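Local coordinates for Rbsd/fucu transport protein family protein (Streptococcus pneumoniae, PDB 4A34) that probably interconverts the alpha and beta anomers of L-fucose, a sugar it binds, at residues I50-Y59 against I85-H96. Numbering follows the deposited sequence.
Sequences IPELLDSILY and IWGTYRQMIEGH
Leu54 and Tyr89 meet in the tightly packed part of this contact between two nearly parallel helices, 50-59 and 85-93, whose axes cross at -19° and approach to 10.1 Å. CD2 of Leu54 comes obliquely to the tyrosine ring, 3.7 Å from CD1 of Tyr89, and its CG and CD2 also pack on the CG of Met92, the two side chains running antiparallel past one another. At the N-terminal end, CG2 of Ile50 reaches CE1 of Tyr89 at 3.8 Å, while Pro51 brings its CD to the ring edge and close to CD1 of Ile85. The phenol OH is hydrogen-bonded to Ala131 O, which ties down the far end of the ring; Ile133 of strand 133-136 touches Ile50, Leu54 and Tyr89, closing this apolar layer against the sheet.

The more polar, partly exposed edge is carried by Asp55, Met92 and His96. The folded thioether chain of Met92 curls toward helix 50-59, setting SD 3.4 Å from Pro51 O and bringing CE across to 3.6 Å from Asp55 OD1. The carboxylate swings out toward His96 because chi1 of Asp55 (-165°) turns CG away from the backbone N, and OD1 accepts a nearly straight bond from His96 NE2, 2.7 Å long. OD1 lies 7° out of the imidazole plane, whereas NE2 approaches from above the carboxylate plane. Leu58, the buried member here, backs the ring with CB over the centre of one face, a CH-pi contact 3.7 Å from the centroid. His96 can reach back because helix 85-93 ends in a type II turn from Ile93 to His96, with Gly95 at positive phi.

Two neighbouring helices, aligned side by side and packed through aliphatic and aromatic side chains on a mixed beta-sheet, are characteristic of the layered alpha/beta fold of the RbsD/FucU family.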
ATOM      1  N   ILE I  50      23.268 -14.074 -19.932  1.00 35.44           N
ATOM      2  CA  ILE I  50      23.070 -12.803 -20.641  1.00 35.03           C
ATOM      3  C   ILE I  50      23.088 -12.871 -22.177  1.00 35.12           C
ATOM      4  O   ILE I  50      22.248 -12.225 -22.799  1.00 35.20           O
ATOM      5  CB  ILE I  50      23.996 -11.671 -20.098  1.00 34.88           C
ATOM      6  CG1 ILE I  50      23.670 -11.399 -18.622  1.00 34.36           C
ATOM      7  CG2 ILE I  50      23.861 -10.398 -20.950  1.00 34.44           C
ATOM      8  CD1 ILE I  50      24.605 -10.443 -17.883  1.00 33.32           C
ATOM      9  N   PRO I  51      24.027 -13.636 -22.792  1.00 35.22           N
ATOM     10  CA  PRO I  51      23.996 -13.736 -24.265  1.00 35.35           C
ATOM     11  C   PRO I  51      22.653 -14.220 -24.814  1.00 35.28           C
ATOM     12  O   PRO I  51      22.174 -13.685 -25.815  1.00 34.98           O
ATOM     13  CB  PRO I  51      25.124 -14.740 -24.606  1.00 35.43           C
ATOM     14  CG  PRO I  51      25.661 -15.241 -23.309  1.00 35.32           C
ATOM     15  CD  PRO I  51      25.227 -14.289 -22.227  1.00 35.55           C
ATOM     16  N   GLU I  52      22.054 -15.209 -24.150  1.00 35.70           N
ATOM     17  CA  GLU I  52      20.701 -15.668 -24.487  1.00 36.28           C
ATOM     18  C   GLU I  52      19.703 -14.512 -24.400  1.00 35.98           C
ATOM     19  O   GLU I  52      18.945 -14.260 -25.339  1.00 36.33           O
ATOM     20  CB  GLU I  52      20.250 -16.812 -23.567  1.00 36.79           C
ATOM     21  CG  GLU I  52      20.962 -18.147 -23.779  1.00 38.71           C
ATOM     22  CD  GLU I  52      22.101 -18.370 -22.794  1.00 41.89           C
ATOM     23  OE1 GLU I  52      23.134 -17.661 -22.887  1.00 42.73           O
ATOM     24  OE2 GLU I  52      21.966 -19.273 -21.937  1.00 42.90           O
ATOM     25  N   LEU I  53      19.722 -13.802 -23.276  1.00 35.51           N
ATOM     26  CA  LEU I  53      18.816 -12.681 -23.059  1.00 35.17           C
ATOM     27  C   LEU I  53      19.068 -11.505 -24.016  1.00 34.88           C
ATOM     28  O   LEU I  53      18.121 -10.824 -24.428  1.00 34.38           O
ATOM     29  CB  LEU I  53      18.894 -12.214 -21.597  1.00 35.20           C
ATOM     30  CG  LEU I  53      17.765 -11.321 -21.082  1.00 34.89           C
ATOM     31  CD1 LEU I  53      16.436 -12.004 -21.277  1.00 35.03           C
ATOM     32  CD2 LEU I  53      17.976 -10.996 -19.614  1.00 35.54           C
ATOM     33  N   LEU I  54      20.339 -11.282 -24.363  1.00 34.61           N
ATOM     34  CA  LEU I  54      20.740 -10.176 -25.242  1.00 34.74           C
ATOM     35  C   LEU I  54      20.195 -10.349 -26.666  1.00 35.13           C
ATOM     36  O   LEU I  54      19.764  -9.387 -27.304  1.00 34.87           O
ATOM     37  CB  LEU I  54      22.270 -10.032 -25.263  1.00 34.69           C
ATOM     38  CG  LEU I  54      22.909  -8.995 -26.198  1.00 34.67           C
ATOM     39  CD1 LEU I  54      22.445  -7.566 -25.867  1.00 34.63           C
ATOM     40  CD2 LEU I  54      24.418  -9.097 -26.145  1.00 33.87           C
ATOM     41  N   ASP I  55      20.221 -11.591 -27.146  1.00 35.61           N
ATOM     42  CA  ASP I  55      19.699 -11.939 -28.452  1.00 36.00           C
ATOM     43  C   ASP I  55      18.189 -11.655 -28.541  1.00 36.08           C
ATOM     44  O   ASP I  55      17.706 -11.072 -29.524  1.00 36.12           O
ATOM     45  CB  ASP I  55      19.992 -13.417 -28.722  1.00 36.35           C
ATOM     46  CG  ASP I  55      19.815 -13.794 -30.181  1.00 37.71           C
ATOM     47  OD1 ASP I  55      20.346 -13.076 -31.065  1.00 38.94           O
ATOM     48  OD2 ASP I  55      19.148 -14.822 -30.440  1.00 39.10           O
ATOM     49  N   SER I  56      17.457 -12.056 -27.500  1.00 35.93           N
ATOM     50  CA  SER I  56      16.005 -11.900 -27.457  1.00 35.76           C
ATOM     51  C   SER I  56      15.601 -10.436 -27.379  1.00 35.69           C
ATOM     52  O   SER I  56      14.651 -10.008 -28.030  1.00 35.70           O
ATOM     53  CB  SER I  56      15.418 -12.664 -26.268  1.00 35.78           C
ATOM     54  OG  SER I  56      15.703 -14.048 -26.352  1.00 35.51           O
ATOM     55  N   ILE I  57      16.335  -9.675 -26.575  1.00 35.79           N
ATOM     56  CA  ILE I  57      16.068  -8.252 -26.397  1.00 35.56           C
ATOM     57  C   ILE I  57      16.393  -7.481 -27.674  1.00 35.94           C
ATOM     58  O   ILE I  57      15.606  -6.632 -28.096  1.00 36.20           O
ATOM     59  CB  ILE I  57      16.804  -7.681 -25.141  1.00 35.14           C
ATOM     60  CG1 ILE I  57      16.204  -8.299 -23.873  1.00 34.39           C
ATOM     61  CG2 ILE I  57      16.714  -6.167 -25.093  1.00 34.51           C
ATOM     62  CD1 ILE I  57      16.804  -7.827 -22.576  1.00 32.48           C
ATOM     63  N   LEU I  58      17.528  -7.795 -28.301  1.00 36.32           N
ATOM     64  CA  LEU I  58      17.917  -7.145 -29.568  1.00 36.59           C
ATOM     65  C   LEU I  58      16.920  -7.437 -30.698  1.00 36.91           C
ATOM     66  O   LEU I  58      16.667  -6.584 -31.564  1.00 37.04           O
ATOM     67  CB  LEU I  58      19.343  -7.531 -29.983  1.00 36.15           C
ATOM     68  CG  LEU I  58      20.491  -6.987 -29.130  1.00 35.55           C
ATOM     69  CD1 LEU I  58      21.801  -7.553 -29.606  1.00 35.72           C
ATOM     70  CD2 LEU I  58      20.546  -5.466 -29.126  1.00 35.69           C
ATOM     71  N   TYR I  59      16.341  -8.636 -30.662  1.00 37.02           N
ATOM     72  CA  TYR I  59      15.282  -9.040 -31.589  1.00 37.29           C
ATOM     73  C   TYR I  59      14.047  -8.135 -31.522  1.00 37.19           C
ATOM     74  O   TYR I  59      13.456  -7.806 -32.554  1.00 37.38           O
ATOM     75  CB  TYR I  59      14.883 -10.493 -31.304  1.00 37.61           C
ATOM     76  CG  TYR I  59      13.847 -11.067 -32.239  1.00 38.60           C
ATOM     77  CD1 TYR I  59      14.117 -11.215 -33.604  1.00 39.41           C
ATOM     78  CD2 TYR I  59      12.600 -11.487 -31.760  1.00 39.20           C
ATOM     79  CE1 TYR I  59      13.171 -11.759 -34.470  1.00 40.17           C
ATOM     80  CE2 TYR I  59      11.639 -12.031 -32.622  1.00 39.69           C
ATOM     81  CZ  TYR I  59      11.937 -12.164 -33.974  1.00 40.68           C
ATOM     82  OH  TYR I  59      11.008 -12.691 -34.840  1.00 41.44           O
ATOM     83  N   ILE I  85      33.405 -13.290 -22.743  1.00 45.60           N
ATOM     84  CA  ILE I  85      32.013 -12.981 -23.068  1.00 45.23           C
ATOM     85  C   ILE I  85      31.824 -11.708 -23.928  1.00 45.11           C
ATOM     86  O   ILE I  85      30.813 -11.576 -24.624  1.00 45.19           O
ATOM     87  CB  ILE I  85      31.118 -12.963 -21.779  1.00 45.37           C
ATOM     88  CG1 ILE I  85      29.638 -13.194 -22.134  1.00 45.31           C
ATOM     89  CG2 ILE I  85      31.345 -11.683 -20.936  1.00 44.76           C
ATOM     90  CD1 ILE I  85      28.799 -13.809 -21.018  1.00 44.56           C
ATOM     91  N   TRP I  86      32.793 -10.788 -23.893  1.00 44.72           N
ATOM     92  CA  TRP I  86      32.709  -9.561 -24.695  1.00 44.44           C
ATOM     93  C   TRP I  86      32.721  -9.862 -26.187  1.00 44.28           C
ATOM     94  O   TRP I  86      32.015  -9.215 -26.954  1.00 44.24           O
ATOM     95  CB  TRP I  86      33.818  -8.565 -24.325  1.00 44.51           C
ATOM     96  CG  TRP I  86      33.592  -7.826 -23.013  1.00 44.48           C
ATOM     97  CD1 TRP I  86      32.576  -8.023 -22.120  1.00 44.34           C
ATOM     98  CD2 TRP I  86      34.431  -6.806 -22.442  1.00 44.48           C
ATOM     99  NE1 TRP I  86      32.716  -7.181 -21.044  1.00 44.77           N
ATOM    100  CE2 TRP I  86      33.845  -6.423 -21.212  1.00 44.30           C
ATOM    101  CE3 TRP I  86      35.614  -6.173 -22.855  1.00 44.53           C
ATOM    102  CZ2 TRP I  86      34.403  -5.439 -20.385  1.00 43.72           C
ATOM    103  CZ3 TRP I  86      36.166  -5.186 -22.033  1.00 45.23           C
ATOM    104  CH2 TRP I  86      35.555  -4.831 -20.810  1.00 44.70           C
ATOM    105  N   GLY I  87      33.512 -10.853 -26.591  1.00 44.26           N
ATOM    106  CA  GLY I  87      33.484 -11.353 -27.969  1.00 44.00           C
ATOM    107  C   GLY I  87      32.104 -11.876 -28.329  1.00 43.80           C
ATOM    108  O   GLY I  87      31.519 -11.488 -29.349  1.00 43.81           O
ATOM    109  N   THR I  88      31.588 -12.749 -27.466  1.00 43.58           N
ATOM    110  CA  THR I  88      30.233 -13.290 -27.575  1.00 43.28           C
ATOM    111  C   THR I  88      29.192 -12.180 -27.756  1.00 43.58           C
ATOM    112  O   THR I  88      28.317 -12.277 -28.629  1.00 43.34           O
ATOM    113  CB  THR I  88      29.878 -14.123 -26.328  1.00 43.07           C
ATOM    114  OG1 THR I  88      31.040 -14.830 -25.872  1.00 42.49           O
ATOM    115  CG2 THR I  88      28.772 -15.105 -26.641  1.00 42.86           C
ATOM    116  N   TYR I  89      29.302 -11.129 -26.937  1.00 43.63           N
ATOM    117  CA  TYR I  89      28.426  -9.959 -27.040  1.00 43.92           C
ATOM    118  C   TYR I  89      28.607  -9.242 -28.366  1.00 44.39           C
ATOM    119  O   TYR I  89      27.625  -8.858 -29.007  1.00 44.13           O
ATOM    120  CB  TYR I  89      28.680  -8.952 -25.909  1.00 43.56           C
ATOM    121  CG  TYR I  89      28.289  -9.398 -24.521  1.00 42.55           C
ATOM    122  CD1 TYR I  89      27.350 -10.406 -24.316  1.00 42.19           C
ATOM    123  CD2 TYR I  89      28.864  -8.805 -23.407  1.00 41.48           C
ATOM    124  CE1 TYR I  89      26.999 -10.809 -23.031  1.00 41.28           C
ATOM    125  CE2 TYR I  89      28.518  -9.199 -22.129  1.00 41.01           C
ATOM    126  CZ  TYR I  89      27.591 -10.199 -21.950  1.00 40.14           C
ATOM    127  OH  TYR I  89      27.262 -10.580 -20.682  1.00 39.30           O
ATOM    128  N   ARG I  90      29.868  -9.045 -28.752  1.00 45.28           N
ATOM    129  CA  ARG I  90      30.200  -8.331 -29.987  1.00 46.28           C
ATOM    130  C   ARG I  90      29.672  -9.069 -31.217  1.00 46.82           C
ATOM    131  O   ARG I  90      29.062  -8.450 -32.093  1.00 46.58           O
ATOM    132  CB  ARG I  90      31.707  -8.030 -30.081  1.00 46.24           C
ATOM    133  CG  ARG I  90      32.112  -6.774 -29.313  1.00 46.12           C
ATOM    134  CD  ARG I  90      33.535  -6.344 -29.603  1.00 46.85           C
ATOM    135  NE  ARG I  90      34.500  -7.208 -28.934  1.00 47.14           N
ATOM    136  CZ  ARG I  90      35.150  -6.890 -27.820  1.00 47.91           C
ATOM    137  NH1 ARG I  90      34.957  -5.702 -27.243  1.00 47.57           N
ATOM    138  NH2 ARG I  90      36.003  -7.763 -27.285  1.00 47.29           N
ATOM    139  N   GLN I  91      29.877 -10.390 -31.244  1.00 47.85           N
ATOM    140  CA  GLN I  91      29.278 -11.287 -32.248  1.00 49.07           C
ATOM    141  C   GLN I  91      27.760 -11.113 -32.360  1.00 49.78           C
ATOM    142  O   GLN I  91      27.203 -11.059 -33.460  1.00 49.96           O
ATOM    143  CB  GLN I  91      29.539 -12.746 -31.874  1.00 49.02           C
ATOM    144  CG  GLN I  91      30.967 -13.219 -31.981  1.00 49.69           C
ATOM    145  CD  GLN I  91      31.110 -14.678 -31.570  1.00 50.88           C
ATOM    146  OE1 GLN I  91      30.323 -15.201 -30.769  1.00 50.96           O
ATOM    147  NE2 GLN I  91      32.119 -15.345 -32.121  1.00 51.43           N
ATOM    148  N   MET I  92      27.106 -11.060 -31.200  1.00 50.44           N
ATOM    149  CA  MET I  92      25.665 -10.961 -31.081  1.00 50.90           C
ATOM    150  C   MET I  92      25.189  -9.614 -31.625  1.00 51.25           C
ATOM    151  O   MET I  92      24.308  -9.564 -32.478  1.00 51.27           O
ATOM    152  CB  MET I  92      25.286 -11.104 -29.602  1.00 50.97           C
ATOM    153  CG  MET I  92      23.890 -11.621 -29.309  1.00 51.63           C
ATOM    154  SD  MET I  92      23.887 -13.323 -28.718  1.00 53.30           S
ATOM    155  CE  MET I  92      23.700 -14.229 -30.260  1.00 53.45           C
ATOM    156  N   ILE I  93      25.792  -8.534 -31.131  1.00 51.75           N
ATOM    157  CA  ILE I  93      25.373  -7.165 -31.451  1.00 52.07           C
ATOM    158  C   ILE I  93      25.449  -6.862 -32.942  1.00 52.51           C
ATOM    159  O   ILE I  93      24.479  -6.378 -33.524  1.00 52.63           O
ATOM    160  CB  ILE I  93      26.173  -6.120 -30.635  1.00 51.92           C
ATOM    161  CG1 ILE I  93      25.714  -6.139 -29.176  1.00 51.66           C
ATOM    162  CG2 ILE I  93      26.014  -4.722 -31.233  1.00 51.45           C
ATOM    163  CD1 ILE I  93      26.675  -5.475 -28.199  1.00 51.49           C
ATOM    164  N   GLU I  94      26.601  -7.130 -33.550  1.00 53.20           N
ATOM    165  CA  GLU I  94      26.721  -7.132 -35.005  1.00 53.99           C
ATOM    166  C   GLU I  94      25.948  -8.376 -35.440  1.00 54.20           C
ATOM    167  O   GLU I  94      26.030  -9.412 -34.779  1.00 54.48           O
ATOM    168  CB  GLU I  94      28.203  -7.197 -35.417  1.00 54.04           C
ATOM    169  CG  GLU I  94      28.502  -6.883 -36.892  1.00 54.91           C
ATOM    170  CD  GLU I  94      30.000  -6.674 -37.170  1.00 56.26           C
ATOM    171  OE1 GLU I  94      30.489  -5.530 -37.000  1.00 55.52           O
ATOM    172  OE2 GLU I  94      30.689  -7.656 -37.550  1.00 55.96           O
ATOM    173  N   GLY I  95      25.162  -8.278 -36.509  1.00 54.24           N
ATOM    174  CA  GLY I  95      24.281  -9.392 -36.882  1.00 54.58           C
ATOM    175  C   GLY I  95      22.815  -9.100 -36.600  1.00 54.84           C
ATOM    176  O   GLY I  95      21.931  -9.598 -37.301  1.00 54.82           O
ATOM    177  N   HIS I  96      22.554  -8.305 -35.561  1.00 54.90           N
ATOM    178  CA  HIS I  96      21.254  -7.645 -35.392  1.00 54.80           C
ATOM    179  C   HIS I  96      21.288  -6.266 -36.074  1.00 54.69           C
ATOM    180  O   HIS I  96      20.296  -5.518 -36.068  1.00 54.76           O
ATOM    181  CB  HIS I  96      20.882  -7.515 -33.909  1.00 54.98           C
ATOM    182  CG  HIS I  96      20.315  -8.768 -33.312  1.00 54.94           C
ATOM    183  ND1 HIS I  96      18.997  -9.139 -33.474  1.00 54.57           N
ATOM    184  CD2 HIS I  96      20.887  -9.730 -32.549  1.00 54.67           C
ATOM    185  CE1 HIS I  96      18.782 -10.278 -32.839  1.00 54.59           C
ATOM    186  NE2 HIS I  96      19.912 -10.658 -32.271  1.00 54.32           N
TER